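Local coordinates for protein phosphoethanolamine N-methyltransferase 1 (Haemonchus contortus, PDB 4KRG) that transfers a methyl group from S-adenosylmethionine to phosphoethanolamine, a reaction that belongs to nematode phosphocholine biosynthesis, at residues E387-I392 with C423-I428; K401-E406 with L461-L466. One frame throughout, in Å; residues are numbered along the deposited sequence.

Contact 1: residues E387-I392 with C423-I428; sequences ESINSI and CGFKNI
This is an apolar helix-to-loop contact in the C-terminal half of the chain: the short helix 386-390 meets the bend that follows helix 413-422. I389 carries it. With CG1 beside the backbone N (chi1 -64°), CG2 is left anti to that N and reaches two partners at once. It lies 3.9 Å from CB of C423, and it meets the F425 ring in plane at its edge, 3.6 Å from CE2; the two side chains cross at about a right angle. The sulfur of C423 lies beside the branch point of the same isoleucine, SG 4.2 Å from CB of I389. The backbones come closest one residue on, where the CA atoms of N390 and C423 are 4.3 Å apart. G424, with a positive phi of 97°, then turns the chain toward F425. On the helical side the carbonyl of S388 is gripped twice by S391, from N at 3.2 Å and from OG at 2.6 Å, the hydroxyl approaching from above the carbonyl plane. Around the contact, L380 and L381 of helix 380-383 and R419 of helix 413-422 pack on I389, while F425 leans on M420 of helix 413-422 and on A464 of strand 458-465.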
loop_
_atom_site.group_PDB
_atom_site.type_symbol
_atom_site.label_atom_id
_atom_site.label_comp_id
_atom_site.label_asym_id
_atom_site.label_seq_id
_atom_site.Cartn_x
_atom_site.Cartn_y
_atom_site.Cartn_z
ATOM N N GLU A 387 1.900 -23.967 -7.602
ATOM C CA GLU A 387 1.237 -23.174 -8.626
ATOM C C GLU A 387 1.707 -21.716 -8.631
ATOM O O GLU A 387 1.986 -21.166 -9.687
ATOM C CB GLU A 387 -0.283 -23.269 -8.488
ATOM C CG GLU A 387 -1.039 -22.484 -9.547
ATOM C CD GLU A 387 -2.454 -22.994 -9.778
ATOM O OE1 GLU A 387 -2.706 -24.200 -9.557
ATOM O OE2 GLU A 387 -3.316 -22.185 -10.193
ATOM N N SER A 388 1.834 -21.099 -7.456
ATOM C CA SER A 388 2.284 -19.707 -7.346
ATOM C C SER A 388 3.765 -19.556 -7.663
ATOM O O SER A 388 4.190 -18.603 -8.309
ATOM C CB SER A 388 2.030 -19.158 -5.938
ATOM O OG SER A 388 0.653 -18.969 -5.686
ATOM N N ILE A 389 4.560 -20.498 -7.173
ATOM C CA ILE A 389 5.996 -20.441 -7.391
ATOM C C ILE A 389 6.323 -20.611 -8.876
ATOM O O ILE A 389 7.158 -19.898 -9.424
ATOM C CB ILE A 389 6.740 -21.493 -6.547
ATOM C CG1 ILE A 389 6.561 -21.183 -5.061
ATOM C CG2 ILE A 389 8.206 -21.521 -6.912
ATOM C CD1 ILE A 389 7.266 -22.147 -4.131
ATOM N N ASN A 390 5.640 -21.539 -9.530
ATOM C CA ASN A 390 5.842 -21.757 -10.955
ATOM C C ASN A 390 5.576 -20.504 -11.788
ATOM O O ASN A 390 6.140 -20.333 -12.862
ATOM C CB ASN A 390 4.974 -22.914 -11.443
ATOM C CG ASN A 390 5.307 -23.326 -12.857
ATOM O OD1 ASN A 390 6.439 -23.721 -13.148
ATOM N ND2 ASN A 390 4.323 -23.245 -13.746
ATOM N N SER A 391 4.728 -19.616 -11.285
ATOM C CA SER A 391 4.341 -18.435 -12.047
ATOM C C SER A 391 5.300 -17.270 -11.859
ATOM O O SER A 391 5.135 -16.222 -12.473
ATOM C CB SER A 391 2.925 -18.005 -11.680
ATOM O OG SER A 391 2.831 -17.743 -10.297
ATOM N N ILE A 392 6.300 -17.447 -11.007
ATOM C CA ILE A 392 7.289 -16.399 -10.790
ATOM C C ILE A 392 8.007 -16.062 -12.100
ATOM O O ILE A 392 8.260 -14.898 -12.401
ATOM C CB ILE A 392 8.281 -16.800 -9.681
ATOM C CG1 ILE A 392 7.606 -16.675 -8.307
ATOM C CG2 ILE A 392 9.518 -15.936 -9.719
ATOM C CD1 ILE A 392 8.371 -17.349 -7.171
ATOM N N CYS A 423 8.658 -26.691 -10.396
ATOM C CA CYS A 423 8.220 -25.312 -10.556
ATOM C C CYS A 423 9.104 -24.538 -11.524
ATOM O O CYS A 423 9.025 -23.316 -11.610
ATOM C CB CYS A 423 8.147 -24.625 -9.196
ATOM S SG CYS A 423 6.893 -25.364 -8.140
ATOM N N GLY A 424 9.949 -25.261 -12.251
ATOM C CA GLY A 424 10.651 -24.691 -13.382
ATOM C C GLY A 424 12.068 -24.210 -13.143
ATOM O O GLY A 424 12.644 -23.547 -14.003
ATOM N N PHE A 425 12.645 -24.535 -11.993
ATOM C CA PHE A 425 13.999 -24.076 -11.723
ATOM C C PHE A 425 15.048 -25.039 -12.258
ATOM O O PHE A 425 14.772 -26.214 -12.492
ATOM C CB PHE A 425 14.205 -23.821 -10.234
ATOM C CG PHE A 425 13.393 -22.685 -9.706
ATOM C CD1 PHE A 425 13.821 -21.377 -9.869
ATOM C CD2 PHE A 425 12.196 -22.922 -9.049
ATOM C CE1 PHE A 425 13.068 -20.322 -9.383
ATOM C CE2 PHE A 425 11.437 -21.873 -8.561
ATOM C CZ PHE A 425 11.875 -20.571 -8.727
ATOM N N LYS A 426 16.254 -24.520 -12.454
ATOM C CA LYS A 426 17.371 -25.295 -12.974
ATOM C C LYS A 426 18.628 -24.918 -12.207
ATOM O O LYS A 426 18.659 -23.879 -11.547
ATOM C CB LYS A 426 17.568 -24.999 -14.461
ATOM C CG LYS A 426 16.538 -25.640 -15.372
ATOM C CD LYS A 426 16.516 -24.981 -16.745
ATOM C CE LYS A 426 17.847 -24.317 -17.056
ATOM N NZ LYS A 426 17.946 -23.879 -18.475
ATOM N N ASN A 427 19.656 -25.756 -12.301
ATOM C CA ASN A 427 20.919 -25.509 -11.619
ATOM C C ASN A 427 20.695 -25.226 -10.139
ATOM O O ASN A 427 21.099 -24.186 -9.620
ATOM C CB ASN A 427 21.668 -24.357 -12.287
ATOM C CG ASN A 427 21.796 -24.541 -13.784
ATOM O OD1 ASN A 427 21.900 -25.666 -14.279
ATOM N ND2 ASN A 427 21.784 -23.435 -14.518
ATOM N N ILE A 428 20.029 -26.161 -9.472
ATOM C CA ILE A 428 19.702 -26.033 -8.059
ATOM C C ILE A 428 20.865 -26.504 -7.195
ATOM O O ILE A 428 21.360 -27.614 -7.366
ATOM C CB ILE A 428 18.487 -26.900 -7.703
ATOM C CG1 ILE A 428 17.245 -26.418 -8.449
ATOM C CG2 ILE A 428 18.249 -26.892 -6.214
ATOM C CD1 ILE A 428 16.077 -27.380 -8.353
#

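Contact 2: residues K401-E406 with L461-L466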
loop_
_atom_site.group_PDB
_atom_site.type_symbol
_atom_site.label_atom_id
_atom_site.label_comp_id
_atom_site.label_asym_id
_atom_site.label_seq_id
_atom_site.Cartn_x
_atom_site.Cartn_y
_atom_site.Cartn_z
ATOM N N LYS A 401 18.472 -15.325 -11.874
ATOM C CA LYS A 401 18.954 -16.177 -10.792
ATOM C C LYS A 401 18.162 -15.899 -9.529
ATOM O O LYS A 401 17.702 -14.780 -9.309
ATOM C CB LYS A 401 20.434 -15.925 -10.530
ATOM C CG LYS A 401 21.339 -16.257 -11.705
ATOM C CD LYS A 401 22.781 -15.870 -11.419
ATOM C CE LYS A 401 23.600 -15.867 -12.693
ATOM N NZ LYS A 401 23.442 -17.149 -13.412
ATOM N N VAL A 402 17.995 -16.919 -8.698
ATOM C CA VAL A 402 17.275 -16.753 -7.445
ATOM C C VAL A 402 18.136 -17.241 -6.287
ATOM O O VAL A 402 19.036 -18.061 -6.469
ATOM C CB VAL A 402 15.926 -17.502 -7.448
ATOM C CG1 VAL A 402 15.114 -17.136 -8.681
ATOM C CG2 VAL A 402 16.152 -19.007 -7.397
ATOM N N VAL A 403 17.870 -16.699 -5.104
ATOM C CA VAL A 403 18.517 -17.131 -3.874
ATOM C C VAL A 403 17.432 -17.216 -2.810
ATOM O O VAL A 403 16.731 -16.236 -2.550
ATOM C CB VAL A 403 19.628 -16.149 -3.421
ATOM C CG1 VAL A 403 20.282 -16.630 -2.136
ATOM C CG2 VAL A 403 20.678 -15.985 -4.501
ATOM N N LEU A 404 17.271 -18.391 -2.215
ATOM C CA LEU A 404 16.230 -18.591 -1.213
ATOM C C LEU A 404 16.836 -18.983 0.123
ATOM O O LEU A 404 17.701 -19.848 0.175
ATOM C CB LEU A 404 15.266 -19.691 -1.654
ATOM C CG LEU A 404 14.723 -19.578 -3.073
ATOM C CD1 LEU A 404 13.885 -20.797 -3.406
ATOM C CD2 LEU A 404 13.911 -18.309 -3.235
ATOM N N LEU A 405 16.388 -18.344 1.199
ATOM C CA LEU A 405 16.703 -18.810 2.548
ATOM C C LEU A 405 15.431 -19.448 3.079
ATOM O O LEU A 405 14.363 -18.834 3.053
ATOM C CB LEU A 405 17.153 -17.657 3.449
ATOM C CG LEU A 405 17.548 -17.984 4.897
ATOM C CD1 LEU A 405 18.674 -19.017 4.956
ATOM C CD2 LEU A 405 17.952 -16.719 5.633
ATOM N N GLU A 406 15.527 -20.692 3.528
ATOM C CA GLU A 406 14.330 -21.438 3.890
ATOM C C GLU A 406 14.402 -22.058 5.274
ATOM O O GLU A 406 15.346 -22.779 5.575
ATOM C CB GLU A 406 14.077 -22.543 2.864
ATOM C CG GLU A 406 13.655 -22.045 1.509
ATOM C CD GLU A 406 12.300 -21.372 1.543
ATOM O OE1 GLU A 406 11.458 -21.735 2.401
ATOM O OE2 GLU A 406 12.079 -20.472 0.705
ATOM N N LEU A 461 20.062 -22.667 2.440
ATOM C CA LEU A 461 20.315 -21.567 1.530
ATOM C C LEU A 461 20.359 -22.179 0.146
ATOM O O LEU A 461 21.167 -23.066 -0.119
ATOM C CB LEU A 461 21.645 -20.898 1.862
ATOM C CG LEU A 461 22.016 -19.628 1.098
ATOM C CD1 LEU A 461 20.967 -18.551 1.303
ATOM C CD2 LEU A 461 23.377 -19.132 1.559
ATOM N N ILE A 462 19.471 -21.723 -0.727
ATOM C CA ILE A 462 19.320 -22.325 -2.046
ATOM C C ILE A 462 19.561 -21.300 -3.158
ATOM O O ILE A 462 19.111 -20.157 -3.068
ATOM C CB ILE A 462 17.921 -22.954 -2.194
ATOM C CG1 ILE A 462 17.659 -23.919 -1.032
ATOM C CG2 ILE A 462 17.787 -23.661 -3.536
ATOM C CD1 ILE A 462 16.212 -24.242 -0.811
ATOM N N LYS A 463 20.294 -21.714 -4.191
ATOM C CA LYS A 463 20.512 -20.892 -5.372
ATOM C C LYS A 463 20.079 -21.697 -6.588
ATOM O O LYS A 463 20.342 -22.898 -6.662
ATOM C CB LYS A 463 21.991 -20.516 -5.504
ATOM C CG LYS A 463 22.545 -19.692 -4.351
ATOM C CD LYS A 463 24.066 -19.606 -4.389
ATOM C CE LYS A 463 24.583 -19.068 -5.714
ATOM N NZ LYS A 463 24.045 -17.719 -6.039
ATOM N N ALA A 464 19.406 -21.038 -7.528
ATOM C CA ALA A 464 19.009 -21.667 -8.782
ATOM C C ALA A 464 18.730 -20.603 -9.835
ATOM O O ALA A 464 18.984 -19.422 -9.618
ATOM C CB ALA A 464 17.786 -22.562 -8.585
ATOM N N SER A 465 18.222 -21.026 -10.981
ATOM C CA SER A 465 17.803 -20.081 -11.997
ATOM C C SER A 465 16.651 -20.684 -12.764
ATOM O O SER A 465 16.310 -21.848 -12.564
ATOM C CB SER A 465 18.953 -19.748 -12.945
ATOM O OG SER A 465 19.267 -20.850 -13.769
ATOM N N LEU A 466 16.052 -19.890 -13.642
ATOM C CA LEU A 466 14.940 -20.355 -14.460
ATOM C C LEU A 466 15.400 -20.640 -15.887
ATOM O O LEU A 466 14.789 -21.421 -16.620
ATOM C CB LEU A 466 13.825 -19.314 -14.459
ATOM C CG LEU A 466 13.153 -19.121 -13.101
ATOM C CD1 LEU A 466 12.406 -17.806 -13.062
ATOM C CD2 LEU A 466 12.210 -20.274 -12.812
ATOM O OXT LEU A 466 16.408 -20.095 -16.339
HETATM O O HOH W 1 21.382 -18.154 -7.913
#
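V402, A464, L404 and I462 form the apolar centre on one face of two antiparallel strands, and M420 of helix 413-422 lies over L404, I462 and A464. Strand 458-465 runs antiparallel to 400-408 and lies between it and 428-432, an arrangement consistent with the reversed last strand of a class I methyltransferase Rossmann-like sheet. On this face CG2 of V402, in the crowded position between its own N and carbonyl carbon, sits 4.1 Å from CB of A464. On the other face CG1 of V403, anti to its backbone N (chi1 180°), meets CD1 of L461 obliquely at 4.0 Å.

Two hydrogen-bonded pairs hold the backbones together. In the first, L404 N to I462 O and I462 N to L404 O are both 2.7 Å, nearly straight and in the carbonyl planes. The second is less even: V402 N to A464 O is 2.8 Å but A464 N to V402 O is 3.2 Å, and both donors stand some 35° out of the acceptor's plane. At one end CG of E406 touches CD1 of I462, while the buried carboxylate turns away to accept from the backbone N atoms of L381 and A382.

The polar edge is at K463, whose chain, bent at chi3 and chi4, lies alongside V403 and points the same way, with NZ 4.1 Å from V403 CG2. The ammonium donates to the carbonyl O of A286 and to a water; that water in turn donates to V402 O at 2.8 Å, giving this carbonyl a second donor beside A464 N.

Overall arrangement
The two contacts lie about 10 Å apart, centre to centre, at the C-terminal end of the chain, and their segments alternate: 387-392, 401-406, 423-428, 461-466. They join directly, since K426 N is probably hydrogen-bonded to S465 O at 2.7 Å, and CD1 of F425 packs 3.5 Å from CD2 of the C-terminal L466. Helix 413-422 serves both, M420 touching F425 of contact 1 and three residues of contact 2, and helix 380-383 likewise reaches each. The loop of contact 1 leads into strand 428-432, which pairs with the other edge of strand 458-465. Both belong to the C-terminal half, whereas the S-adenosylhomocysteine and phosphoethanolamine pockets are built from residues of the N-terminal half.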